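Local coordinates for protein exoribonuclease II, mitochondrial (Candida glabrata, PDB 6F3H) that probably degrades RNA from its 3' end as the metal-dependent exoribonuclease of the mitochondrial RNA degradosome, at residues 410-415 against 605-610; 519-524 against 543-548; 493-498 against 616-621. The protein carries 1 engineered substitution. All coordinates share one frame; numbering follows the deposited sequence.

Contact 1: residues 410-415 against 605-610; sequences DGISIE and TLLVSE. With MG (magnesium ion), chain E; nucleotides of chain C.
Asp410 on the edge strand 410-416 and Val608 on helix 603-625 meet beside the magnesium ion and the bound RNA. The CB of Asp410 points toward the helix, and chi1 of 59° sets CG between the backbone N and the carbonyl carbon, which turns the carboxylate to the metal. OD1 binds magnesium at 2.3 Å and stands 3.8 Å from O3' of A5 of chain C. The other oxygen, OD2, lies 2.8 Å from the ion, farther than OD1, and only loosely approaches Val608 CG1 at 4.0 Å, a methyl equally far from O2' of U4 of chain C. Asp401 is the second protein ligand of the ion. Two residues further along the strand, Ile412 CD1 touches Leu607 CD2 at 3.6 Å, the one apolar pair across the contact. The helix also borders the RNA directly, with Ser609 CA 3.4 Å from O2' of U4. Within this RNB domain the sheet edge thus brings an acidic metal ligand, while the helix brings aliphatic groups and backbone to the ribose. Magnesium held by Asp410 OD1 and Asp401 beside O3' of A5 is consistent with a metal site that acts on the RNA backbone.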
loop_
_atom_site.group_PDB
_atom_site.type_symbol
_atom_site.label_atom_id
_atom_site.label_comp_id
_atom_site.label_asym_id
_atom_site.label_seq_id
_atom_site.Cartn_x
_atom_site.Cartn_y
_atom_site.Cartn_z
ATOM N N ASP A 410 -0.614 -18.248 -11.635
ATOM C CA ASP A 410 -1.809 -18.399 -12.457
ATOM C C ASP A 410 -1.559 -19.170 -13.750
ATOM O O ASP A 410 -0.533 -18.986 -14.405
ATOM C CB ASP A 410 -2.312 -16.999 -12.822
ATOM C CG ASP A 410 -1.249 -16.170 -13.581
ATOM O OD1 ASP A 410 -0.039 -16.415 -13.371
ATOM O OD2 ASP A 410 -1.578 -15.212 -14.311
ATOM N N GLY A 411 -2.533 -19.983 -14.147
ATOM C CA GLY A 411 -2.569 -20.546 -15.488
ATOM C C GLY A 411 -4.005 -20.672 -15.954
ATOM O O GLY A 411 -4.926 -20.774 -15.146
ATOM N N ILE A 412 -4.192 -20.681 -17.272
ATOM C CA ILE A 412 -5.516 -20.798 -17.878
ATOM C C ILE A 412 -5.586 -22.013 -18.794
ATOM O O ILE A 412 -4.654 -22.287 -19.563
ATOM C CB ILE A 412 -5.874 -19.539 -18.687
ATOM C CG1 ILE A 412 -5.423 -18.296 -17.946
ATOM C CG2 ILE A 412 -7.348 -19.483 -18.961
ATOM C CD1 ILE A 412 -5.684 -17.054 -18.723
ATOM N N SER A 413 -6.730 -22.694 -18.766
ATOM C CA SER A 413 -6.993 -23.832 -19.628
ATOM C C SER A 413 -8.425 -23.735 -20.107
ATOM O O SER A 413 -9.315 -23.365 -19.335
ATOM C CB SER A 413 -6.756 -25.141 -18.889
ATOM O OG SER A 413 -5.389 -25.254 -18.517
ATOM N N ILE A 414 -8.638 -24.024 -21.391
ATOM C CA ILE A 414 -9.972 -24.008 -21.973
ATOM C C ILE A 414 -10.242 -25.323 -22.683
ATOM O O ILE A 414 -9.342 -25.944 -23.265
ATOM C CB ILE A 414 -10.180 -22.817 -22.930
ATOM C CG1 ILE A 414 -11.593 -22.823 -23.494
ATOM C CG2 ILE A 414 -9.206 -22.846 -24.043
ATOM C CD1 ILE A 414 -11.914 -21.602 -24.261
ATOM N N GLU A 415 -11.487 -25.760 -22.590
ATOM C CA GLU A 415 -12.007 -26.876 -23.351
ATOM C C GLU A 415 -13.193 -26.400 -24.153
ATOM O O GLU A 415 -14.210 -25.995 -23.575
ATOM C CB GLU A 415 -12.422 -28.001 -22.432
ATOM C CG GLU A 415 -11.280 -28.836 -22.041
ATOM C CD GLU A 415 -11.655 -29.739 -20.925
ATOM O OE1 GLU A 415 -12.694 -29.456 -20.288
ATOM O OE2 GLU A 415 -10.947 -30.743 -20.716
ATOM N N THR A 605 -2.860 -8.996 -22.042
ATOM C CA THR A 605 -3.230 -8.442 -20.739
ATOM C C THR A 605 -4.738 -8.459 -20.563
ATOM O O THR A 605 -5.247 -8.791 -19.484
ATOM C CB THR A 605 -2.698 -7.026 -20.566
ATOM O OG1 THR A 605 -3.469 -6.145 -21.389
ATOM C CG2 THR A 605 -1.247 -6.954 -20.984
ATOM N N LEU A 606 -5.462 -8.026 -21.593
ATOM C CA LEU A 606 -6.910 -8.049 -21.526
ATOM C C LEU A 606 -7.395 -9.452 -21.237
ATOM O O LEU A 606 -8.280 -9.665 -20.400
ATOM C CB LEU A 606 -7.490 -7.578 -22.852
ATOM C CG LEU A 606 -8.939 -8.012 -23.081
ATOM C CD1 LEU A 606 -9.921 -7.400 -22.068
ATOM C CD2 LEU A 606 -9.349 -7.737 -24.502
ATOM N N LEU A 607 -6.804 -10.424 -21.914
ATOM C CA LEU A 607 -7.199 -11.807 -21.733
ATOM C C LEU A 607 -7.017 -12.217 -20.289
ATOM O O LEU A 607 -7.982 -12.553 -19.595
ATOM C CB LEU A 607 -6.338 -12.675 -22.645
ATOM C CG LEU A 607 -6.585 -14.156 -22.877
ATOM C CD1 LEU A 607 -5.705 -14.566 -24.001
ATOM C CD2 LEU A 607 -6.267 -14.989 -21.640
ATOM N N VAL A 608 -5.783 -12.096 -19.799
ATOM C CA VAL A 608 -5.469 -12.565 -18.459
ATOM C C VAL A 608 -6.305 -11.825 -17.440
ATOM O O VAL A 608 -6.985 -12.438 -16.616
ATOM C CB VAL A 608 -3.972 -12.390 -18.166
ATOM C CG1 VAL A 608 -3.656 -12.967 -16.813
ATOM C CG2 VAL A 608 -3.159 -13.067 -19.216
ATOM N N SER A 609 -6.337 -10.500 -17.543
ATOM C CA SER A 609 -6.991 -9.714 -16.512
ATOM C C SER A 609 -8.456 -10.111 -16.382
ATOM O O SER A 609 -8.928 -10.433 -15.286
ATOM C CB SER A 609 -6.824 -8.227 -16.823
ATOM O OG SER A 609 -7.753 -7.777 -17.782
ATOM N N GLU A 610 -9.153 -10.236 -17.508
ATOM C CA GLU A 610 -10.585 -10.482 -17.433
ATOM C C GLU A 610 -10.910 -11.739 -16.672
ATOM O O GLU A 610 -11.958 -11.830 -16.015
ATOM C CB GLU A 610 -11.181 -10.546 -18.818
ATOM C CG GLU A 610 -11.531 -9.172 -19.255
ATOM C CD GLU A 610 -12.295 -8.413 -18.159
ATOM O OE1 GLU A 610 -13.182 -8.993 -17.464
ATOM O OE2 GLU A 610 -11.955 -7.231 -17.948
HETATM MG MG MG E . 1.237 -14.941 -14.525
ATOM P P U C 4 -6.921 -6.732 -9.440
ATOM O OP1 U C 4 -7.461 -7.901 -8.719
ATOM O OP2 U C 4 -5.945 -5.845 -8.782
ATOM O "O5'" U C 4 -6.210 -7.315 -10.708
ATOM C "C5'" U C 4 -6.978 -7.974 -11.682
ATOM C "C4'" U C 4 -6.089 -8.370 -12.796
ATOM O "O4'" U C 4 -5.711 -7.188 -13.542
ATOM C "C3'" U C 4 -4.766 -8.941 -12.351
ATOM O "O3'" U C 4 -4.845 -10.277 -11.906
ATOM C "C2'" U C 4 -3.897 -8.715 -13.575
ATOM O "O2'" U C 4 -4.196 -9.663 -14.587
ATOM C "C1'" U C 4 -4.396 -7.343 -14.034
ATOM N N1 U C 4 -3.546 -6.254 -13.500
ATOM C C2 U C 4 -2.466 -5.899 -14.281
ATOM O O2 U C 4 -2.229 -6.417 -15.355
ATOM N N3 U C 4 -1.682 -4.905 -13.774
ATOM C C4 U C 4 -1.869 -4.255 -12.576
ATOM O O4 U C 4 -1.062 -3.374 -12.266
ATOM C C5 U C 4 -3.006 -4.683 -11.809
ATOM C C6 U C 4 -3.788 -5.646 -12.284
ATOM P P A C 5 -3.868 -10.782 -10.742
ATOM O OP1 A C 5 -4.250 -12.151 -10.330
ATOM O OP2 A C 5 -3.724 -9.726 -9.698
ATOM O "O5'" A C 5 -2.474 -10.903 -11.477
ATOM C "C5'" A C 5 -2.350 -11.774 -12.581
ATOM C "C4'" A C 5 -1.117 -11.496 -13.392
ATOM O "O4'" A C 5 -1.193 -10.173 -13.973
ATOM C "C3'" A C 5 0.201 -11.498 -12.641
ATOM O "O3'" A C 5 0.708 -12.800 -12.458
ATOM C "C2'" A C 5 1.076 -10.647 -13.539
ATOM O "O2'" A C 5 1.489 -11.392 -14.675
ATOM C "C1'" A C 5 0.080 -9.585 -13.985
ATOM N N9 A C 5 0.056 -8.503 -13.014
ATOM C C8 A C 5 -0.768 -8.316 -11.932
ATOM N N7 A C 5 -0.481 -7.249 -11.229
ATOM C C5 A C 5 0.613 -6.740 -11.904
ATOM C C6 A C 5 1.396 -5.608 -11.684
ATOM N N6 A C 5 1.187 -4.758 -10.669
ATOM N N1 A C 5 2.410 -5.396 -12.559
ATOM C C2 A C 5 2.612 -6.255 -13.575
ATOM N N3 A C 5 1.940 -7.358 -13.897
ATOM C C4 A C 5 0.958 -7.515 -13.000
HETATM O O HOH W 1 -0.502 -14.752 -15.418
HETATM O O HOH W 2 0.774 -16.834 -14.185
#

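Contact 2: residues 519-524 against 543-548; sequences VSNFPK and SKQKKQ
Pro523, in the loop that leaves strand 505-519, and Gln545, in the first turns of helix 543-567, lie closest in backbone, their CA atoms 8.5 Å apart, so the gap is bridged by side chains alone. Both CB atoms point toward the opposite segment. Gln545 supplies the reach: its CG sits beside the backbone N, opposite the carbonyl carbon (chi1 -76°), and the chain is extended beyond it, which carries the carboxamide across to the proline. Pro523 CG then lies over a face of that amide, 3.6 Å from Gln545 NE2, with CD and OE1 of the same group only slightly farther off. Pro523 CB extends the same touch toward OE1. The loop and the helix both belong to the RNB domain and are joined through helix 527-534, so the contact brings the end of a long sheet strand up against the start of a long helix two connections later. It is a small surface packing, some 13 Å from the bound magnesium measured from the Pro523 side chain, and no hydrogen bond crosses it. Asn521 adds a looser approach from the same loop, its ND2 lying 4.3 Å from Gln545 NE2; these are two amide nitrogens, and Asn521 ND2 instead gives its hydrogen bond to the carbonyl O of Asp394. The loop is fixed on its inner side by Phe522, whose CB points away from the helix and whose ring packs on Val397 and Thr488. Backbone hydrogen bonds of Ser520 with Asp485 and of Asn521 with Val397 hold the residues leading up to the proline.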
loop_
_atom_site.group_PDB
_atom_site.type_symbol
_atom_site.label_atom_id
_atom_site.label_comp_id
_atom_site.label_asym_id
_atom_site.label_seq_id
_atom_site.Cartn_x
_atom_site.Cartn_y
_atom_site.Cartn_z
ATOM N N VAL A 519 -1.250 -30.604 -12.871
ATOM C CA VAL A 519 -1.085 -30.212 -14.257
ATOM C C VAL A 519 0.379 -30.423 -14.579
ATOM O O VAL A 519 1.223 -30.469 -13.686
ATOM C CB VAL A 519 -1.480 -28.736 -14.470
ATOM C CG1 VAL A 519 -2.941 -28.497 -14.138
ATOM C CG2 VAL A 519 -0.611 -27.869 -13.616
ATOM N N SER A 520 0.693 -30.583 -15.856
ATOM C CA SER A 520 2.112 -30.728 -16.145
ATOM C C SER A 520 2.458 -30.243 -17.536
ATOM O O SER A 520 3.636 -30.144 -17.882
ATOM C CB SER A 520 2.545 -32.180 -15.976
ATOM O OG SER A 520 1.503 -33.060 -16.368
ATOM N N ASN A 521 1.464 -29.914 -18.339
ATOM C CA ASN A 521 1.739 -29.474 -19.695
ATOM C C ASN A 521 1.607 -27.966 -19.710
ATOM O O ASN A 521 0.497 -27.439 -19.749
ATOM C CB ASN A 521 0.782 -30.123 -20.681
ATOM C CG ASN A 521 1.070 -29.730 -22.118
ATOM O OD1 ASN A 521 2.187 -29.315 -22.459
ATOM N ND2 ASN A 521 0.058 -29.852 -22.971
ATOM N N PHE A 522 2.744 -27.277 -19.720
ATOM C CA PHE A 522 2.806 -25.810 -19.669
ATOM C C PHE A 522 3.426 -25.251 -20.947
ATOM O O PHE A 522 4.662 -25.181 -21.055
ATOM C CB PHE A 522 3.636 -25.322 -18.483
ATOM C CG PHE A 522 3.084 -25.647 -17.126
ATOM C CD1 PHE A 522 1.875 -25.122 -16.684
ATOM C CD2 PHE A 522 3.831 -26.443 -16.261
ATOM C CE1 PHE A 522 1.408 -25.419 -15.414
ATOM C CE2 PHE A 522 3.370 -26.735 -15.007
ATOM C CZ PHE A 522 2.161 -26.217 -14.580
ATOM N N PRO A 523 2.627 -24.796 -21.913
ATOM C CA PRO A 523 3.183 -24.061 -23.061
ATOM C C PRO A 523 3.947 -22.785 -22.666
ATOM O O PRO A 523 3.515 -22.013 -21.799
ATOM C CB PRO A 523 1.937 -23.743 -23.891
ATOM C CG PRO A 523 1.009 -24.856 -23.573
ATOM C CD PRO A 523 1.210 -25.148 -22.123
ATOM N N LYS A 524 5.106 -22.571 -23.313
ATOM C CA LYS A 524 5.956 -21.410 -23.044
ATOM C C LYS A 524 5.378 -20.150 -23.677
ATOM O O LYS A 524 5.335 -20.035 -24.906
ATOM C CB LYS A 524 7.368 -21.649 -23.571
ATOM N N SER A 543 -1.438 -25.547 -33.763
ATOM C CA SER A 543 -2.681 -24.906 -34.148
ATOM C C SER A 543 -3.774 -25.157 -33.122
ATOM O O SER A 543 -4.662 -24.316 -32.952
ATOM C CB SER A 543 -3.130 -25.416 -35.514
ATOM O OG SER A 543 -4.048 -26.497 -35.368
ATOM N N LYS A 544 -3.721 -26.288 -32.414
ATOM C CA LYS A 544 -4.751 -26.538 -31.413
ATOM C C LYS A 544 -4.596 -25.559 -30.259
ATOM O O LYS A 544 -5.581 -24.970 -29.791
ATOM C CB LYS A 544 -4.702 -28.003 -30.948
ATOM C CG LYS A 544 -5.571 -28.923 -31.840
ATOM C CD LYS A 544 -5.668 -30.407 -31.427
ATOM C CE LYS A 544 -6.586 -31.163 -32.418
ATOM N NZ LYS A 544 -6.999 -32.549 -32.022
ATOM N N GLN A 545 -3.352 -25.338 -29.828
ATOM C CA GLN A 545 -3.085 -24.385 -28.765
ATOM C C GLN A 545 -3.399 -22.965 -29.221
ATOM O O GLN A 545 -4.170 -22.252 -28.567
ATOM C CB GLN A 545 -1.631 -24.524 -28.294
ATOM C CG GLN A 545 -1.396 -25.770 -27.384
ATOM C CD GLN A 545 0.082 -26.051 -27.040
ATOM O OE1 GLN A 545 0.968 -25.302 -27.421
ATOM N NE2 GLN A 545 0.334 -27.147 -26.331
ATOM N N LYS A 546 -2.858 -22.559 -30.371
ATOM C CA LYS A 546 -3.133 -21.224 -30.890
ATOM C C LYS A 546 -4.632 -20.934 -30.930
ATOM O O LYS A 546 -5.060 -19.816 -30.623
ATOM C CB LYS A 546 -2.492 -21.052 -32.267
ATOM C CG LYS A 546 -3.033 -19.878 -33.070
ATOM C CD LYS A 546 -2.130 -19.523 -34.261
ATOM C CE LYS A 546 -2.789 -18.462 -35.164
ATOM N NZ LYS A 546 -1.897 -17.892 -36.231
ATOM N N LYS A 547 -5.457 -21.927 -31.260
ATOM C CA LYS A 547 -6.884 -21.619 -31.294
ATOM C C LYS A 547 -7.486 -21.515 -29.895
ATOM O O LYS A 547 -8.451 -20.773 -29.710
ATOM C CB LYS A 547 -7.647 -22.612 -32.185
ATOM C CG LYS A 547 -9.204 -22.566 -32.065
ATOM C CD LYS A 547 -9.920 -21.245 -32.466
ATOM C CE LYS A 547 -9.497 -20.661 -33.832
ATOM N NZ LYS A 547 -10.217 -19.357 -34.074
ATOM N N GLN A 548 -6.912 -22.162 -28.881
ATOM C CA GLN A 548 -7.486 -21.968 -27.556
ATOM C C GLN A 548 -7.306 -20.524 -27.101
ATOM O O GLN A 548 -8.195 -19.938 -26.466
ATOM C CB GLN A 548 -6.846 -22.923 -26.565
ATOM C CG GLN A 548 -7.196 -24.378 -26.754
ATOM C CD GLN A 548 -6.191 -25.299 -26.100
ATOM O OE1 GLN A 548 -5.044 -25.380 -26.529
ATOM N NE2 GLN A 548 -6.604 -25.963 -25.018
#

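Contact 3: residues 493-498 against 616-621; sequences FSFELV and NKLCAA
Cys619 of helix 603-625 lays its sulfur against the ring of Phe493 on strand 488-499, the nearer of two points where helix and sheet meet. SG approaches CE2 of Phe493 at 3.4 Å and CD2 at 3.9 Å, and it stands 4.4 Å from the ring centroid, 54° off the normal. This is an oblique sulfur-aromatic contact, nearest the CE2 and CD2 atoms. Cys619 CB does not point straight at the strand; chi1 of -79° puts SG opposite the carbonyl carbon and within touch of the phenyl group. Two residues along the strand, Phe495 offers a ring face to Leu618, whose CD1 sits 4.3 Å above the plane, over its centre. Outside this first shell, strand 421-429 supports both rings, Phe493 on Ile428 and Phe495 on Ile424, with backbone hydrogen bonds of Phe493 with Ile426 and of Phe495 with Ile424. On the helix, Cys619 also packs on Leu694, and Asn616 fixes the preceding turn by hydrogen bonds to Val696 N and Tyr693 OH, while Lys617 forms a salt bridge with Asp567. The contact therefore packs the middle of the RNB-domain sheet on the later turns of the helix. With no hydrogen bond between the segments, cohesion here probably rests on dispersion between sulfur, methyl and aromatic groups and on exclusion of water from a largely buried interface.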
loop_
_atom_site.group_PDB
_atom_site.type_symbol
_atom_site.label_atom_id
_atom_site.label_comp_id
_atom_site.label_asym_id
_atom_site.label_seq_id
_atom_site.Cartn_x
_atom_site.Cartn_y
_atom_site.Cartn_z
ATOM N N PHE A 493 -10.064 -23.815 -10.402
ATOM C CA PHE A 493 -11.427 -23.326 -10.392
ATOM C C PHE A 493 -11.966 -23.509 -11.788
ATOM O O PHE A 493 -11.416 -22.955 -12.736
ATOM C CB PHE A 493 -11.469 -21.859 -10.005
ATOM C CG PHE A 493 -10.785 -21.577 -8.713
ATOM C CD1 PHE A 493 -9.394 -21.478 -8.658
ATOM C CD2 PHE A 493 -11.517 -21.411 -7.546
ATOM C CE1 PHE A 493 -8.745 -21.226 -7.457
ATOM C CE2 PHE A 493 -10.873 -21.160 -6.351
ATOM C CZ PHE A 493 -9.487 -21.065 -6.304
ATOM N N SER A 494 -13.024 -24.276 -11.912
ATOM C CA SER A 494 -13.506 -24.690 -13.211
ATOM C C SER A 494 -14.954 -24.273 -13.348
ATOM O O SER A 494 -15.698 -24.264 -12.362
ATOM C CB SER A 494 -13.360 -26.190 -13.383
ATOM O OG SER A 494 -12.081 -26.612 -12.937
ATOM N N PHE A 495 -15.328 -23.878 -14.557
ATOM C CA PHE A 495 -16.698 -23.470 -14.830
ATOM C C PHE A 495 -16.868 -23.292 -16.329
ATOM O O PHE A 495 -15.894 -23.251 -17.086
ATOM C CB PHE A 495 -17.041 -22.184 -14.123
ATOM C CG PHE A 495 -16.049 -21.139 -14.372
ATOM C CD1 PHE A 495 -14.928 -21.026 -13.563
ATOM C CD2 PHE A 495 -16.177 -20.311 -15.471
ATOM C CE1 PHE A 495 -13.966 -20.052 -13.811
ATOM C CE2 PHE A 495 -15.233 -19.349 -15.734
ATOM C CZ PHE A 495 -14.119 -19.212 -14.896
ATOM N N GLU A 496 -18.121 -23.154 -16.745
ATOM C CA GLU A 496 -18.448 -23.095 -18.153
ATOM C C GLU A 496 -19.178 -21.822 -18.509
ATOM O O GLU A 496 -20.018 -21.320 -17.753
ATOM C CB GLU A 496 -19.273 -24.272 -18.570
ATOM C CG GLU A 496 -18.440 -25.510 -18.645
ATOM C CD GLU A 496 -19.271 -26.755 -18.497
ATOM O OE1 GLU A 496 -20.481 -26.676 -18.784
ATOM O OE2 GLU A 496 -18.720 -27.809 -18.111
ATOM N N LEU A 497 -18.832 -21.331 -19.682
ATOM C CA LEU A 497 -19.413 -20.148 -20.272
ATOM C C LEU A 497 -20.093 -20.520 -21.562
ATOM O O LEU A 497 -19.581 -21.332 -22.338
ATOM C CB LEU A 497 -18.367 -19.107 -20.553
ATOM C CG LEU A 497 -17.696 -18.672 -19.280
ATOM C CD1 LEU A 497 -16.232 -18.765 -19.469
ATOM C CD2 LEU A 497 -18.112 -17.256 -19.098
ATOM N N VAL A 498 -21.236 -19.898 -21.781
ATOM C CA VAL A 498 -22.057 -20.134 -22.950
ATOM C C VAL A 498 -22.142 -18.840 -23.745
ATOM O O VAL A 498 -22.361 -17.769 -23.169
ATOM C CB VAL A 498 -23.437 -20.643 -22.521
ATOM C CG1 VAL A 498 -23.234 -21.765 -21.558
ATOM C CG2 VAL A 498 -24.200 -19.559 -21.802
ATOM N N ASN A 616 -11.879 -14.091 -9.160
ATOM C CA ASN A 616 -11.952 -13.491 -7.848
ATOM C C ASN A 616 -13.384 -13.120 -7.510
ATOM O O ASN A 616 -13.808 -13.279 -6.361
ATOM C CB ASN A 616 -11.023 -12.294 -7.796
ATOM C CG ASN A 616 -9.582 -12.707 -7.765
ATOM O OD1 ASN A 616 -9.234 -13.704 -7.142
ATOM N ND2 ASN A 616 -8.730 -11.949 -8.435
ATOM N N LYS A 617 -14.163 -12.673 -8.505
ATOM C CA LYS A 617 -15.573 -12.399 -8.250
ATOM C C LYS A 617 -16.294 -13.656 -7.803
ATOM O O LYS A 617 -17.128 -13.615 -6.895
ATOM C CB LYS A 617 -16.269 -11.841 -9.487
ATOM C CG LYS A 617 -16.051 -10.380 -9.738
ATOM C CD LYS A 617 -17.047 -9.886 -10.769
ATOM C CE LYS A 617 -16.699 -10.317 -12.202
ATOM N NZ LYS A 617 -17.555 -9.604 -13.206
ATOM N N LEU A 618 -15.988 -14.790 -8.423
ATOM C CA LEU A 618 -16.755 -15.993 -8.130
ATOM C C LEU A 618 -16.445 -16.547 -6.748
ATOM O O LEU A 618 -17.350 -17.032 -6.062
ATOM C CB LEU A 618 -16.492 -17.048 -9.191
ATOM C CG LEU A 618 -17.204 -16.686 -10.497
ATOM C CD1 LEU A 618 -16.915 -17.699 -11.585
ATOM C CD2 LEU A 618 -18.700 -16.513 -10.271
ATOM N N CYS A 619 -15.184 -16.490 -6.310
ATOM C CA CYS A 619 -14.903 -16.973 -4.960
ATOM C C CYS A 619 -15.575 -16.124 -3.912
ATOM O O CYS A 619 -15.835 -16.606 -2.804
ATOM C CB CYS A 619 -13.419 -17.034 -4.676
ATOM S SG CYS A 619 -12.713 -18.455 -5.380
ATOM N N ALA A 620 -15.844 -14.864 -4.230
ATOM C CA ALA A 620 -16.702 -14.079 -3.366
ATOM C C ALA A 620 -18.011 -14.814 -3.146
ATOM O O ALA A 620 -18.393 -15.112 -2.006
ATOM C CB ALA A 620 -16.945 -12.703 -3.983
ATOM N N ALA A 621 -18.685 -15.163 -4.247
ATOM C CA ALA A 621 -19.955 -15.869 -4.153
ATOM C C ALA A 621 -19.798 -17.149 -3.356
ATOM O O ALA A 621 -20.603 -17.453 -2.466
ATOM C CB ALA A 621 -20.478 -16.167 -5.551
#

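Overall arrangement
From the N terminus, strand 410-416 opens the loop of contact 1, and strand 488-499 of the same sheet then opens that of contact 3. Contact 2 begins just past strand 505-519 and is the first to close, when helix 543-567 starts, so it nests inside both longer loops. Helix 603-625 closes the other two in turn, residues 605-610 on contact 1 and 616-621 on contact 3; these loops cross. One helix is thereby tied to an edge strand and to an inner strand of one sheet. Contact 2 touches contact 1 through a probable hydrogen bond from Gln548 NE2 to Ile414 O, while contact 3 lies apart from both.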